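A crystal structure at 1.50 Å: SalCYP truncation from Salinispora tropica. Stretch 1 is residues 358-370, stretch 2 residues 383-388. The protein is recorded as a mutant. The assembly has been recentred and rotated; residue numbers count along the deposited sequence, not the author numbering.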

# COMPACT_ATOMS: atom_id res chain seq x y z
N GLU A 358 -13.95 10.69 -9.74
CA GLU A 358 -14.19 10.71 -11.18
C GLU A 358 -15.05 9.51 -11.60
O GLU A 358 -15.87 9.63 -12.52
CB GLU A 358 -12.87 10.74 -11.95
CG GLU A 358 -12.06 12.03 -11.73
CD GLU A 358 -12.85 13.25 -12.08
OE1 GLU A 358 -13.36 13.30 -13.22
OE2 GLU A 358 -12.96 14.15 -11.24
N TRP A 359 -14.89 8.37 -10.92
CA TRP A 359 -15.73 7.21 -11.21
C TRP A 359 -17.20 7.55 -11.01
O TRP A 359 -18.03 7.26 -11.88
CB TRP A 359 -15.30 6.04 -10.31
CG TRP A 359 -16.12 4.81 -10.55
CD1 TRP A 359 -17.37 4.56 -10.07
CD2 TRP A 359 -15.77 3.69 -11.37
NE1 TRP A 359 -17.81 3.35 -10.52
CE2 TRP A 359 -16.86 2.79 -11.33
CE3 TRP A 359 -14.66 3.35 -12.14
CZ2 TRP A 359 -16.86 1.58 -12.02
CZ3 TRP A 359 -14.65 2.16 -12.84
CH2 TRP A 359 -15.75 1.27 -12.75
N HIS A 360 -17.55 8.16 -9.88
CA HIS A 360 -18.97 8.41 -9.61
C HIS A 360 -19.56 9.54 -10.45
O HIS A 360 -20.78 9.61 -10.63
CB HIS A 360 -19.16 8.65 -8.12
CG HIS A 360 -19.03 7.40 -7.31
ND1 HIS A 360 -17.82 6.90 -6.90
CD2 HIS A 360 -19.97 6.51 -6.92
CE1 HIS A 360 -18.02 5.77 -6.23
NE2 HIS A 360 -19.32 5.51 -6.24
N GLU A 361 -18.72 10.38 -11.04
CA GLU A 361 -19.20 11.38 -11.97
C GLU A 361 -19.66 10.75 -13.27
O GLU A 361 -20.67 11.16 -13.85
CB GLU A 361 -18.09 12.39 -12.25
CG GLU A 361 -18.46 13.42 -13.28
CD GLU A 361 -19.59 14.33 -12.83
OE1 GLU A 361 -20.47 14.65 -13.66
OE2 GLU A 361 -19.58 14.73 -11.64
N LEU A 362 -18.93 9.74 -13.74
CA LEU A 362 -19.23 9.10 -15.01
C LEU A 362 -20.07 7.84 -14.88
O LEU A 362 -20.83 7.51 -15.80
CB LEU A 362 -17.91 8.77 -15.73
CG LEU A 362 -17.14 9.98 -16.26
CD1 LEU A 362 -15.77 9.54 -16.73
CD2 LEU A 362 -17.91 10.64 -17.40
N ILE A 363 -19.95 7.15 -13.75
CA ILE A 363 -20.60 5.87 -13.48
C ILE A 363 -21.20 5.94 -12.08
O ILE A 363 -20.66 5.33 -11.13
CB ILE A 363 -19.61 4.70 -13.63
CG1 ILE A 363 -18.84 4.78 -14.96
CG2 ILE A 363 -20.34 3.34 -13.45
CD1 ILE A 363 -17.75 3.70 -15.12
N PRO A 364 -22.28 6.70 -11.88
CA PRO A 364 -22.85 6.84 -10.53
C PRO A 364 -23.48 5.58 -10.01
O PRO A 364 -23.54 5.41 -8.78
CB PRO A 364 -23.88 7.97 -10.71
CG PRO A 364 -24.26 7.92 -12.16
CD PRO A 364 -22.97 7.55 -12.86
N ASP A 365 -24.00 4.73 -10.88
CA ASP A 365 -24.67 3.49 -10.48
C ASP A 365 -23.98 2.34 -11.18
O ASP A 365 -23.70 2.41 -12.39
CB ASP A 365 -26.16 3.56 -10.86
CG ASP A 365 -26.98 2.44 -10.24
OD1 ASP A 365 -26.45 1.65 -9.45
OD2 ASP A 365 -28.17 2.37 -10.58
N TYR A 366 -23.68 1.29 -10.43
CA TYR A 366 -22.92 0.16 -10.93
C TYR A 366 -23.13 -0.98 -9.94
O TYR A 366 -23.61 -0.77 -8.82
CB TYR A 366 -21.42 0.51 -11.11
CG TYR A 366 -20.80 1.13 -9.87
CD1 TYR A 366 -20.94 2.48 -9.60
CD2 TYR A 366 -20.19 0.32 -8.94
CE1 TYR A 366 -20.42 3.03 -8.44
CE2 TYR A 366 -19.67 0.85 -7.80
CZ TYR A 366 -19.81 2.19 -7.55
OH TYR A 366 -19.30 2.72 -6.39
N ARG A 367 -22.70 -2.18 -10.33
CA ARG A 367 -22.92 -3.34 -9.49
C ARG A 367 -21.92 -4.44 -9.85
O ARG A 367 -21.28 -4.40 -10.90
CB ARG A 367 -24.36 -3.86 -9.59
CG ARG A 367 -24.71 -4.42 -10.96
CD ARG A 367 -26.19 -4.79 -11.11
NE ARG A 367 -27.04 -3.62 -11.02
CZ ARG A 367 -28.37 -3.65 -11.04
NH1 ARG A 367 -29.03 -4.81 -11.19
NH2 ARG A 367 -29.08 -2.53 -10.95
N LEU A 368 -21.83 -5.43 -8.99
CA LEU A 368 -21.12 -6.64 -9.37
C LEU A 368 -22.02 -7.49 -10.26
O LEU A 368 -23.25 -7.39 -10.20
CB LEU A 368 -20.69 -7.41 -8.12
CG LEU A 368 -19.82 -6.58 -7.17
CD1 LEU A 368 -19.44 -7.43 -5.94
CD2 LEU A 368 -18.58 -6.03 -7.85
N PRO A 369 -21.44 -8.34 -11.12
CA PRO A 369 -22.27 -9.06 -12.11
C PRO A 369 -23.44 -9.80 -11.49
O PRO A 369 -24.59 -9.67 -11.96
CB PRO A 369 -21.26 -10.00 -12.77
CG PRO A 369 -19.96 -9.18 -12.73
CD PRO A 369 -20.00 -8.51 -11.38
N ASP A 370 -23.18 -10.57 -10.42
CA ASP A 370 -24.24 -11.12 -9.58
C ASP A 370 -24.19 -10.29 -8.32
O ASP A 370 -23.29 -10.49 -7.48
CB ASP A 370 -24.00 -12.60 -9.27
CG ASP A 370 -25.03 -13.16 -8.31
OD1 ASP A 370 -25.73 -12.34 -7.69
OD2 ASP A 370 -25.14 -14.40 -8.18
N ASP A 383 -9.76 -10.96 -10.55
CA ASP A 383 -10.36 -10.23 -11.67
C ASP A 383 -11.67 -9.62 -11.17
O ASP A 383 -12.66 -10.34 -10.98
CB ASP A 383 -10.59 -11.14 -12.87
CG ASP A 383 -11.18 -10.42 -14.07
OD1 ASP A 383 -11.48 -9.22 -13.96
OD2 ASP A 383 -11.35 -11.06 -15.13
N LEU A 384 -11.67 -8.33 -10.93
CA LEU A 384 -12.84 -7.61 -10.45
C LEU A 384 -13.58 -7.06 -11.65
O LEU A 384 -13.13 -6.08 -12.26
CB LEU A 384 -12.43 -6.50 -9.49
CG LEU A 384 -13.56 -5.55 -9.09
CD1 LEU A 384 -14.66 -6.31 -8.38
CD2 LEU A 384 -13.03 -4.45 -8.21
N ARG A 385 -14.69 -7.69 -12.00
CA ARG A 385 -15.58 -7.20 -13.04
C ARG A 385 -16.68 -6.36 -12.39
O ARG A 385 -17.32 -6.80 -11.43
CB ARG A 385 -16.19 -8.37 -13.83
CG ARG A 385 -17.12 -7.96 -14.97
CD ARG A 385 -17.56 -9.16 -15.81
NE ARG A 385 -18.59 -8.83 -16.80
CZ ARG A 385 -19.74 -9.48 -16.97
NH1 ARG A 385 -20.04 -10.52 -16.18
NH2 ARG A 385 -20.62 -9.11 -17.92
N ILE A 386 -16.89 -5.17 -12.93
CA ILE A 386 -17.98 -4.29 -12.52
C ILE A 386 -18.82 -4.05 -13.76
O ILE A 386 -18.28 -3.96 -14.87
CB ILE A 386 -17.45 -2.96 -11.95
CG1 ILE A 386 -16.45 -3.23 -10.83
CG2 ILE A 386 -18.59 -2.07 -11.50
CD1 ILE A 386 -15.87 -1.99 -10.21
N VAL A 387 -20.14 -3.96 -13.58
CA VAL A 387 -21.05 -3.70 -14.69
C VAL A 387 -22.01 -2.56 -14.32
O VAL A 387 -22.22 -2.23 -13.15
CB VAL A 387 -21.85 -4.97 -15.10
CG1 VAL A 387 -20.91 -6.10 -15.51
CG2 VAL A 387 -22.79 -5.44 -13.99
N TRP A 388 -22.60 -1.96 -15.36
CA TRP A 388 -23.53 -0.85 -15.16
C TRP A 388 -24.38 -0.67 -16.40
O TRP A 388 -24.00 -1.09 -17.48
CB TRP A 388 -22.79 0.47 -14.85
CG TRP A 388 -21.76 0.85 -15.88
CD1 TRP A 388 -21.94 1.67 -16.97
CD2 TRP A 388 -20.40 0.43 -15.93
NE1 TRP A 388 -20.77 1.78 -17.68
CE2 TRP A 388 -19.80 1.04 -17.05
CE3 TRP A 388 -19.61 -0.38 -15.10
CZ2 TRP A 388 -18.47 0.82 -17.41
CZ3 TRP A 388 -18.27 -0.58 -15.45
CH2 TRP A 388 -17.73 0.01 -16.59
OXT TRP A 388 -25.47 -0.09 -16.30

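A single antiparallel bridge fixes the register. Arg367 and Val387 face each other as a hydrogen-bonded pair, Arg367 N to Val387 O at 2.9 Å and Val387 N to Arg367 O at 2.9 Å, the second nearly linear. Val387 O also receives a CA-H contact from Tyr366 CA at 3.3 Å. Beyond this one bridge, side chains make much of the contact.

The aromatic corner depends on reach. Trp359, on the helix, leaves its backbone sideways, but a t chi1 (180°) carries the indole to the other stretch, where its edge points toward the face of Trp388, planes at 80°. Ile363, just past the helix, points toward the partner; its m,t rotamer extends CD1 over the face of the same indole, 3.7 Å from Trp388 CZ2, a CH-pi contact. Trp388 adopts chi1 p, its ring placed to receive both.

Ile386 points away, yet its CG2 lies 3.8 Å from Tyr366 CB and 4.1 Å from Trp359 CZ2, at that indole's edge. The CA-to-CB bond of Tyr366 points sideways; with chi1 p the ring brings Tyr366 OH to His360, where it accepts a weak hydrogen bond from His360 NE2 (2.8 Å).

Leu368 starts away, but its m,t rotamer returns CD2 to within 4.0 Å of Leu384 CD1. On the exposed side, Pro369 CB packs 3.7 Å from NH1 of the extended Arg385.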